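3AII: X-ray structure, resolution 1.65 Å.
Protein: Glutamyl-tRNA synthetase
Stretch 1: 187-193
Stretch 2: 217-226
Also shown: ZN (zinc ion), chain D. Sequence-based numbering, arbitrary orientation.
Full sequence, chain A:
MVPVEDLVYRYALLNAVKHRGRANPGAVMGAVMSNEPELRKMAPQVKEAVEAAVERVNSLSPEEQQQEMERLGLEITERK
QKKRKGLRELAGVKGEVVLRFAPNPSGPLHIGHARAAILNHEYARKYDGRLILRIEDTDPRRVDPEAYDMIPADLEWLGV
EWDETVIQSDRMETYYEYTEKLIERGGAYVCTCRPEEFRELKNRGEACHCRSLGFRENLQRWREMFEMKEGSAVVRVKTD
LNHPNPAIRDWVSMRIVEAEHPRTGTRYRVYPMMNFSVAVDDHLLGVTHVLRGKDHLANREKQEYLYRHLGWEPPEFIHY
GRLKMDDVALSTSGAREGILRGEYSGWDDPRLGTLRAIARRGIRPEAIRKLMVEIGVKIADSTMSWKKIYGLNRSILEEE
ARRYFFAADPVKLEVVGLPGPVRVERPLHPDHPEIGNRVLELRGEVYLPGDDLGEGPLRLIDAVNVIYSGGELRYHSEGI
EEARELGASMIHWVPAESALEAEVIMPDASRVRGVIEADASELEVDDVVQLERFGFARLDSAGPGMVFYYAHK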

# COMPACT_ATOMS: atom_id res chain seq x y z
N GLY A 187 0.89 22.30 33.04
CA GLY A 187 0.26 22.14 31.75
C GLY A 187 -0.59 20.89 31.61
O GLY A 187 -1.14 20.63 30.55
N ALA A 188 -0.71 20.15 32.70
CA ALA A 188 -1.53 18.95 32.69
C ALA A 188 -1.98 18.60 34.09
O ALA A 188 -1.44 19.12 35.07
CB ALA A 188 -0.76 17.78 32.07
N TYR A 189 -2.98 17.73 34.18
CA TYR A 189 -3.50 17.31 35.46
C TYR A 189 -4.06 15.91 35.37
O TYR A 189 -4.37 15.43 34.27
CB TYR A 189 -4.57 18.29 35.97
CG TYR A 189 -5.78 18.50 35.09
CD1 TYR A 189 -5.73 19.32 33.97
CD2 TYR A 189 -6.99 17.89 35.40
CE1 TYR A 189 -6.85 19.52 33.19
CE2 TYR A 189 -8.11 18.09 34.63
CZ TYR A 189 -8.04 18.90 33.53
OH TYR A 189 -9.17 19.09 32.76
N VAL A 190 -4.16 15.23 36.52
CA VAL A 190 -4.78 13.90 36.54
C VAL A 190 -6.24 14.01 36.90
O VAL A 190 -6.59 14.44 38.01
CB VAL A 190 -4.09 12.95 37.49
CG1 VAL A 190 -4.77 11.58 37.43
CG2 VAL A 190 -2.60 12.84 37.14
N CYS A 191 -7.10 13.62 35.97
CA CYS A 191 -8.54 13.75 36.15
C CYS A 191 -9.14 12.40 36.50
O CYS A 191 -9.01 11.43 35.75
CB CYS A 191 -9.19 14.28 34.89
SG CYS A 191 -10.97 14.52 35.06
N THR A 192 -9.82 12.38 37.65
CA THR A 192 -10.47 11.18 38.15
C THR A 192 -11.99 11.26 38.00
O THR A 192 -12.71 10.41 38.52
CB THR A 192 -10.14 10.97 39.64
OG1 THR A 192 -10.39 12.20 40.35
CG2 THR A 192 -8.68 10.58 39.83
N CYS A 193 -12.47 12.28 37.29
CA CYS A 193 -13.90 12.46 37.05
C CYS A 193 -14.47 11.33 36.21
O CYS A 193 -13.77 10.75 35.40
CB CYS A 193 -14.18 13.78 36.33
SG CYS A 193 -13.84 15.28 37.29
N GLU A 217 0.12 17.29 44.36
CA GLU A 217 -1.17 16.60 44.32
C GLU A 217 -1.35 15.81 43.01
O GLU A 217 -1.71 14.63 43.02
CB GLU A 217 -2.32 17.59 44.49
CG GLU A 217 -2.42 18.20 45.89
CD GLU A 217 -3.55 19.21 45.99
OE1 GLU A 217 -4.44 19.02 46.85
OE2 GLU A 217 -3.56 20.18 45.20
N ASN A 218 -1.09 16.47 41.88
CA ASN A 218 -1.16 15.80 40.58
C ASN A 218 -0.12 14.70 40.45
O ASN A 218 -0.38 13.66 39.85
CB ASN A 218 -0.98 16.80 39.44
CG ASN A 218 -2.27 17.50 39.06
OD1 ASN A 218 -3.30 16.86 38.87
ND2 ASN A 218 -2.22 18.81 38.92
N LEU A 219 1.07 14.92 41.00
CA LEU A 219 2.14 13.95 40.83
C LEU A 219 1.79 12.67 41.58
O LEU A 219 2.06 11.57 41.11
CB LEU A 219 3.47 14.52 41.33
CG LEU A 219 4.74 13.76 40.97
CD1 LEU A 219 4.96 13.79 39.46
CD2 LEU A 219 5.96 14.35 41.72
N GLN A 220 1.17 12.83 42.75
CA GLN A 220 0.71 11.68 43.52
C GLN A 220 -0.38 10.91 42.75
O GLN A 220 -0.34 9.68 42.70
CB GLN A 220 0.19 12.14 44.89
CG GLN A 220 -0.55 11.07 45.67
CD GLN A 220 0.35 9.94 46.10
OE1 GLN A 220 1.55 10.14 46.32
NE2 GLN A 220 -0.22 8.75 46.25
N ARG A 221 -1.33 11.62 42.16
CA ARG A 221 -2.37 10.96 41.38
C ARG A 221 -1.77 10.26 40.17
O ARG A 221 -2.22 9.18 39.77
CB ARG A 221 -3.40 11.96 40.87
CG ARG A 221 -4.30 12.56 41.95
CD ARG A 221 -5.46 13.26 41.27
NE ARG A 221 -6.51 13.68 42.19
CZ ARG A 221 -7.70 14.13 41.80
NH1 ARG A 221 -7.97 14.20 40.50
NH2 ARG A 221 -8.61 14.49 42.69
N TRP A 222 -0.77 10.89 39.58
CA TRP A 222 -0.08 10.33 38.41
C TRP A 222 0.55 9.00 38.79
O TRP A 222 0.36 7.99 38.10
CB TRP A 222 0.98 11.31 37.88
CG TRP A 222 2.03 10.72 36.96
CD1 TRP A 222 3.38 10.65 37.19
CD2 TRP A 222 1.81 10.10 35.69
NE1 TRP A 222 4.01 10.04 36.14
CE2 TRP A 222 3.07 9.69 35.20
CE3 TRP A 222 0.67 9.86 34.91
CZ2 TRP A 222 3.24 9.07 33.97
CZ3 TRP A 222 0.83 9.23 33.68
CH2 TRP A 222 2.10 8.83 33.22
N ARG A 223 1.25 8.97 39.92
CA ARG A 223 1.93 7.75 40.34
C ARG A 223 0.92 6.67 40.66
O ARG A 223 1.16 5.48 40.41
CB ARG A 223 2.86 8.05 41.53
CG ARG A 223 4.08 8.84 41.10
CD ARG A 223 5.11 9.00 42.22
NE ARG A 223 6.36 9.54 41.70
CZ ARG A 223 6.98 10.61 42.19
NH1 ARG A 223 6.48 11.26 43.23
NH2 ARG A 223 8.11 11.03 41.64
N GLU A 224 -0.24 7.08 41.13
CA GLU A 224 -1.29 6.13 41.47
C GLU A 224 -1.87 5.45 40.24
O GLU A 224 -2.32 4.30 40.32
CB GLU A 224 -2.40 6.82 42.25
CG GLU A 224 -1.98 7.29 43.62
CD GLU A 224 -3.08 8.07 44.30
OE1 GLU A 224 -2.82 8.66 45.37
OE2 GLU A 224 -4.21 8.10 43.75
N MET A 225 -1.86 6.14 39.11
CA MET A 225 -2.42 5.57 37.88
C MET A 225 -1.81 4.23 37.53
O MET A 225 -2.44 3.40 36.89
CB MET A 225 -2.27 6.54 36.70
CG MET A 225 -3.22 7.73 36.77
SD MET A 225 -3.05 8.88 35.38
CE MET A 225 -3.50 7.84 33.99
N PHE A 226 -0.58 4.01 37.98
CA PHE A 226 0.14 2.80 37.63
C PHE A 226 -0.40 1.56 38.31
O PHE A 226 -0.01 0.44 37.96
CB PHE A 226 1.64 3.01 37.91
CG PHE A 226 2.30 3.90 36.90
CD1 PHE A 226 2.10 5.27 36.94
CD2 PHE A 226 3.06 3.35 35.88
CE1 PHE A 226 2.68 6.10 35.98
CE2 PHE A 226 3.64 4.17 34.93
CZ PHE A 226 3.45 5.54 34.98
ZN ZN D . -11.61 15.95 36.82

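The contact between this strand and helix is small, burying 337 Å² over both sides, of which Val 190 gives the largest share, 117 Å². Its polar rule is simple: two helix side chains serve the main chain of one buried strand residue. Val 190 sits at the centre, its CA 5.7 Å from the CA of Asn 218, and both ends of its peptide frame are paid for by the helix. Its N donates to OD1 of Asn 218 at 3.0 Å with a nearly straight angle of 165°. Its O accepts from NH1 of Arg 221 at 2.9 Å, where the angle of 140° is more bent but still good enough for a hydrogen bond. Asn 218 and Arg 221 are three residues apart, close to one helical turn, so both can point CA to CB toward the strand and reach the main chain of the valine, one its N and the other its O.

The reaches differ, and so do the residue types. Asn 218, buried and close to the strand, needs only a short amide, with chi1 at -84° and OD1 turned to the Val 190 N; its ND2 is 3.9 Å from O of Ala 188, with no hydrogen bond between them. Arg 221 must go farther: its chi1 is m, and chi2 and chi3 are both t, an extended chain that brings the guanidinium to Val 190 O and beside Thr 192. There Val 190 O lies near the guanidinium plane, at its edge, as befits an acceptor, while CG2 of Thr 192 covers one face. OG1 of Thr 192 comes within 3.1 Å of NH1 of Arg 221, but the angle is poor and the pair is not a hydrogen bond; NH1 has a further partner elsewhere in the structure.

The apolar part of the contact is made by the valine side chain. The Val 190 side chain points toward the helix and its chi1 is t. Its CB meets CB of Arg 221 at 3.6 Å, CG2 lies 4.0 Å from CB of Trp 222, and CG1 packs 3.8 Å from SD of Met 225. A compact branched side chain suits this place, where the strand lies close to the helix: the axes approach to 7.5 Å at an angle of 55°. Trp 222 offers little more than its base, since its ring leads away.

The next strand residue turns the other way. Cys 191 points away from the helix, and its SG binds the zinc ion at 2.4 Å, as does SG of Cys 193, with two further ligands elsewhere in the structure. SG of Cys 191 also accepts from N of Cys 193 at 3.5 Å. Between Val 190 and Cys 191 the direction reverses: the valine packs on the helix and the cysteine binds metal.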